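Long-range contact in transcription initiation factor IIB (Methanocaldococcus jannaschii, PDB 5O9J), which forms a mini-intein of the HINT fold that probably excises itself from its host transcription factor by protein splicing: residues 42-54 with 64-76. Numbering follows the deposited sequence.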
loop_
_atom_site.group_PDB
_atom_site.type_symbol
_atom_site.label_atom_id
_atom_site.label_comp_id
_atom_site.label_asym_id
_atom_site.label_seq_id
_atom_site.Cartn_x
_atom_site.Cartn_y
_atom_site.Cartn_z
ATOM N N GLY A 42 -19.084 -10.025 1.986
ATOM C CA GLY A 42 -18.939 -10.695 0.712
ATOM C C GLY A 42 -17.651 -11.489 0.663
ATOM O O GLY A 42 -17.463 -12.441 1.421
ATOM N N ILE A 43 -16.756 -11.080 -0.229
ATOM C CA ILE A 43 -15.461 -11.730 -0.384
ATOM C C ILE A 43 -14.495 -11.281 0.702
ATOM O O ILE A 43 -13.407 -11.840 0.845
ATOM C CB ILE A 43 -14.845 -11.433 -1.763
ATOM C CG1 ILE A 43 -14.820 -9.922 -2.017
ATOM C CG2 ILE A 43 -15.627 -12.150 -2.855
ATOM C CD1 ILE A 43 -14.218 -9.530 -3.356
ATOM N N LEU A 44 -14.911 -10.278 1.471
ATOM C CA LEU A 44 -14.066 -9.666 2.490
ATOM C C LEU A 44 -14.126 -10.367 3.842
ATOM O O LEU A 44 -15.189 -10.452 4.454
ATOM C CB LEU A 44 -14.457 -8.201 2.681
ATOM C CG LEU A 44 -13.561 -7.117 2.085
ATOM C CD1 LEU A 44 -13.871 -5.793 2.766
ATOM C CD2 LEU A 44 -12.083 -7.472 2.225
ATOM N N GLU A 45 -12.971 -10.850 4.296
ATOM C CA GLU A 45 -12.793 -11.393 5.642
ATOM C C GLU A 45 -12.163 -10.331 6.539
ATOM O O GLU A 45 -11.049 -9.896 6.274
ATOM C CB GLU A 45 -11.894 -12.624 5.607
ATOM C CG GLU A 45 -12.512 -13.920 6.088
ATOM C CD GLU A 45 -11.610 -15.122 5.798
ATOM O OE1 GLU A 45 -10.888 -15.104 4.773
ATOM O OE2 GLU A 45 -11.614 -16.079 6.601
ATOM N N ILE A 46 -12.860 -9.921 7.593
ATOM C CA ILE A 46 -12.376 -8.846 8.446
ATOM C C ILE A 46 -12.210 -9.301 9.882
ATOM O O ILE A 46 -13.129 -9.871 10.467
ATOM C CB ILE A 46 -13.336 -7.648 8.426
ATOM C CG1 ILE A 46 -13.475 -7.104 7.006
ATOM C CG2 ILE A 46 -12.862 -6.566 9.382
ATOM C CD1 ILE A 46 -14.791 -6.392 6.764
ATOM N N ALA A 47 -11.039 -9.046 10.453
ATOM C CA ALA A 47 -10.802 -9.317 11.866
ATOM C C ALA A 47 -10.413 -8.046 12.563
ATOM O O ALA A 47 -9.564 -7.306 12.068
ATOM C CB ALA A 47 -9.713 -10.366 12.050
ATOM N N LYS A 48 -11.025 -7.781 13.708
ATOM C CA LYS A 48 -10.574 -6.674 14.532
ATOM C C LYS A 48 -9.385 -7.187 15.333
ATOM O O LYS A 48 -9.334 -8.369 15.664
ATOM C CB LYS A 48 -11.689 -6.155 15.441
ATOM C CG LYS A 48 -11.477 -6.444 16.914
ATOM C CD LYS A 48 -11.936 -5.261 17.743
ATOM C CE LYS A 48 -11.518 -5.393 19.203
ATOM N NZ LYS A 48 -11.866 -4.166 19.982
ATOM N N CYS A 49 -8.415 -6.321 15.617
ATOM C CA CYS A 49 -7.217 -6.756 16.331
ATOM C C CYS A 49 -6.791 -5.804 17.452
ATOM O O CYS A 49 -7.203 -4.643 17.501
ATOM C CB CYS A 49 -6.061 -6.954 15.347
ATOM S SG CYS A 49 -5.594 -5.486 14.408
ATOM N N LYS A 50 -5.955 -6.319 18.350
ATOM C CA LYS A 50 -5.515 -5.594 19.535
ATOM C C LYS A 50 -3.992 -5.590 19.647
ATOM O O LYS A 50 -3.343 -6.608 19.413
ATOM C CB LYS A 50 -6.111 -6.224 20.797
ATOM C CG LYS A 50 -7.630 -6.214 20.878
ATOM C CD LYS A 50 -8.202 -4.802 20.872
ATOM C CE LYS A 50 -9.145 -4.600 22.059
ATOM N NZ LYS A 50 -9.913 -3.324 21.998
ATOM N N GLY A 51 -3.426 -4.447 20.008
ATOM C CA GLY A 51 -2.008 -4.367 20.312
ATOM C C GLY A 51 -1.109 -4.377 19.092
ATOM O O GLY A 51 0.061 -4.743 19.182
ATOM N N ILE A 52 -1.651 -3.978 17.948
ATOM C CA ILE A 52 -0.843 -3.874 16.745
ATOM C C ILE A 52 -0.782 -2.446 16.229
ATOM O O ILE A 52 -1.799 -1.753 16.128
ATOM C CB ILE A 52 -1.360 -4.800 15.647
ATOM C CG1 ILE A 52 -1.087 -6.253 16.054
ATOM C CG2 ILE A 52 -0.698 -4.472 14.313
ATOM C CD1 ILE A 52 -1.113 -7.216 14.935
ATOM N N GLU A 53 0.435 -2.012 15.920
ATOM C CA GLU A 53 0.670 -0.676 15.405
ATOM C C GLU A 53 1.528 -0.745 14.151
ATOM O O GLU A 53 2.413 -1.589 14.046
ATOM C CB GLU A 53 1.345 0.199 16.468
ATOM C CG GLU A 53 0.640 0.197 17.817
ATOM C CD GLU A 53 1.137 1.291 18.748
ATOM O OE1 GLU A 53 2.323 1.678 18.650
ATOM O OE2 GLU A 53 0.335 1.774 19.577
ATOM N N VAL A 54 1.262 0.143 13.199
ATOM C CA VAL A 54 2.053 0.197 11.976
ATOM C C VAL A 54 2.600 1.613 11.772
ATOM O O VAL A 54 2.056 2.583 12.317
ATOM C CB VAL A 54 1.214 -0.239 10.760
ATOM C CG1 VAL A 54 0.168 0.818 10.413
ATOM C CG2 VAL A 54 2.099 -0.566 9.561
ATOM N N LYS A 64 4.924 7.962 12.423
ATOM C CA LYS A 64 4.859 7.413 13.772
ATOM C C LYS A 64 4.138 6.064 13.782
ATOM O O LYS A 64 3.369 5.767 12.875
ATOM C CB LYS A 64 4.112 8.373 14.708
ATOM C CG LYS A 64 4.910 9.545 15.239
ATOM C CD LYS A 64 4.181 10.159 16.427
ATOM C CE LYS A 64 5.117 10.995 17.290
ATOM N NZ LYS A 64 5.763 12.077 16.507
ATOM N N PHE A 65 4.362 5.266 14.818
ATOM C CA PHE A 65 3.535 4.087 15.040
ATOM C C PHE A 65 2.104 4.503 15.366
ATOM O O PHE A 65 1.880 5.341 16.238
ATOM C CB PHE A 65 4.104 3.221 16.162
ATOM C CG PHE A 65 5.267 2.377 15.734
ATOM C CD1 PHE A 65 5.095 1.357 14.812
ATOM C CD2 PHE A 65 6.536 2.613 16.244
ATOM C CE1 PHE A 65 6.154 0.578 14.418
ATOM C CE2 PHE A 65 7.607 1.840 15.851
ATOM C CZ PHE A 65 7.421 0.824 14.937
ATOM N N MET A 66 1.145 3.931 14.640
ATOM C CA MET A 66 -0.278 4.219 14.835
ATOM C C MET A 66 -1.060 2.918 14.951
ATOM O O MET A 66 -0.816 1.975 14.187
ATOM C CB MET A 66 -0.852 5.042 13.677
ATOM C CG MET A 66 -0.210 6.419 13.470
ATOM S SD MET A 66 -0.738 7.604 14.714
ATOM C CE MET A 66 -2.472 7.796 14.309
ATOM N N PRO A 67 -2.015 2.871 15.895
ATOM C CA PRO A 67 -2.888 1.709 16.105
ATOM C C PRO A 67 -3.592 1.230 14.848
ATOM O O PRO A 67 -4.162 2.029 14.109
ATOM C CB PRO A 67 -3.923 2.231 17.110
ATOM C CG PRO A 67 -3.187 3.263 17.887
ATOM C CD PRO A 67 -2.297 3.942 16.867
ATOM N N VAL A 68 -3.559 -0.079 14.629
ATOM C CA VAL A 68 -4.395 -0.725 13.621
ATOM C C VAL A 68 -5.654 -1.222 14.329
ATOM O O VAL A 68 -5.566 -1.879 15.366
ATOM C CB VAL A 68 -3.664 -1.891 12.938
ATOM C CG1 VAL A 68 -4.575 -2.592 11.910
ATOM C CG2 VAL A 68 -2.373 -1.390 12.275
ATOM N N SER A 69 -6.822 -0.893 13.794
ATOM C CA SER A 69 -8.067 -1.271 14.458
ATOM C C SER A 69 -8.544 -2.638 13.990
ATOM O O SER A 69 -9.017 -3.442 14.786
ATOM C CB SER A 69 -9.147 -0.223 14.208
ATOM O OG SER A 69 -9.311 -0.025 12.817
ATOM N N GLU A 70 -8.421 -2.891 12.691
ATOM C CA GLU A 70 -8.816 -4.172 12.118
ATOM C C GLU A 70 -7.958 -4.503 10.900
ATOM O O GLU A 70 -7.306 -3.627 10.321
ATOM C CB GLU A 70 -10.307 -4.161 11.741
ATOM C CG GLU A 70 -10.679 -3.085 10.736
ATOM C CD GLU A 70 -12.163 -3.052 10.379
ATOM O OE1 GLU A 70 -13.017 -3.353 11.247
ATOM O OE2 GLU A 70 -12.466 -2.712 9.212
ATOM N N VAL A 71 -7.937 -5.776 10.523
ATOM C CA VAL A 71 -7.246 -6.197 9.312
ATOM C C VAL A 71 -8.221 -6.978 8.455
ATOM O O VAL A 71 -9.235 -7.470 8.951
ATOM C CB VAL A 71 -6.010 -7.072 9.602
ATOM C CG1 VAL A 71 -5.017 -6.334 10.509
ATOM C CG2 VAL A 71 -6.431 -8.392 10.230
ATOM N N SER A 72 -7.919 -7.095 7.171
ATOM C CA SER A 72 -8.801 -7.839 6.296
ATOM C C SER A 72 -8.045 -8.352 5.085
ATOM O O SER A 72 -6.921 -7.927 4.809
ATOM C CB SER A 72 -9.995 -6.971 5.871
ATOM O OG SER A 72 -9.632 -5.998 4.912
ATOM N N ARG A 73 -8.669 -9.288 4.381
ATOM C CA ARG A 73 -8.130 -9.853 3.158
ATOM C C ARG A 73 -9.298 -10.210 2.253
ATOM O O ARG A 73 -10.419 -10.403 2.732
ATOM C CB ARG A 73 -7.279 -11.091 3.448
ATOM C CG ARG A 73 -8.101 -12.292 3.955
ATOM C CD ARG A 73 -7.246 -13.497 4.350
ATOM N NE ARG A 73 -8.064 -14.540 4.980
ATOM C CZ ARG A 73 -7.580 -15.649 5.537
ATOM N NH1 ARG A 73 -6.273 -15.872 5.551
ATOM N NH2 ARG A 73 -8.406 -16.537 6.084
ATOM N N HIS A 74 -9.039 -10.289 0.949
ATOM C CA HIS A 74 -10.018 -10.805 -0.004
ATOM C C HIS A 74 -9.282 -11.430 -1.177
ATOM O O HIS A 74 -8.132 -11.066 -1.451
ATOM C CB HIS A 74 -10.982 -9.706 -0.471
ATOM C CG HIS A 74 -10.311 -8.518 -1.101
ATOM N ND1 HIS A 74 -10.087 -8.415 -2.458
ATOM C CD2 HIS A 74 -9.839 -7.376 -0.549
ATOM C CE1 HIS A 74 -9.495 -7.274 -2.716
ATOM N NE2 HIS A 74 -9.326 -6.610 -1.587
ATOM N N PRO A 75 -9.918 -12.414 -1.846
ATOM C CA PRO A 75 -9.299 -13.036 -3.018
ATOM C C PRO A 75 -9.189 -12.062 -4.175
ATOM O O PRO A 75 -10.094 -11.255 -4.389
ATOM C CB PRO A 75 -10.264 -14.183 -3.373
ATOM C CG PRO A 75 -11.080 -14.401 -2.149
ATOM C CD PRO A 75 -11.189 -13.062 -1.485
ATOM N N VAL A 76 -8.100 -12.152 -4.923
ATOM C CA VAL A 76 -7.921 -11.321 -6.103
ATOM C C VAL A 76 -7.284 -12.124 -7.222
ATOM O O VAL A 76 -6.399 -12.944 -6.984
ATOM C CB VAL A 76 -7.054 -10.081 -5.803
ATOM C CG1 VAL A 76 -7.873 -9.032 -5.093
ATOM C CG2 VAL A 76 -5.860 -10.466 -4.960
HETATM O O HOH W 1 -4.241 -3.289 17.040
#
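R73 sets CG between its backbone N and carbonyl carbon (chi1 68°) and then runs extended to NE, while E45, its CG away from any staggered position (chi1 -119°) and its chain extended beyond, lies beside it pointing the same way, bringing guanidinium and carboxylate together. Both sit on the first of two antiparallel ladders of the HINT fold, in which strand 44-48 pairs with 70-75; across loops and a two-residue register shift, 52-54 pairs with 64-67. E45 OE1 takes two bonds, from R73 NE at 2.9 Å and from NH2 of R73; both donors approach from the same face of the carboxylate, whose plane is turned 44° from the guanidinium. R73 NH1 turns instead to D29 of helix 24-33. Were R73 an alanine, the carboxylates of E45 and D29 would probably lose the cation they share, and E45 would be freer to turn. On the opposite face of this ladder, I46 CG1 packs on S72 CB at 3.7 Å and I46 CG2 lies against the carboxylate of E70, which is salt-bridged to R39. Where the ladders part, C49 N still bonds to S69 O, and C49 SG touches methyls of V68 and V71. V68 CG2 meets V54 CG1 at 3.8 Å and I52 CG2; the I52 side chain also packs on L27 and I31 of helix 24-33. A water accepts from I52 N at 2.8 Å and lies 2.6 Å from V68 O.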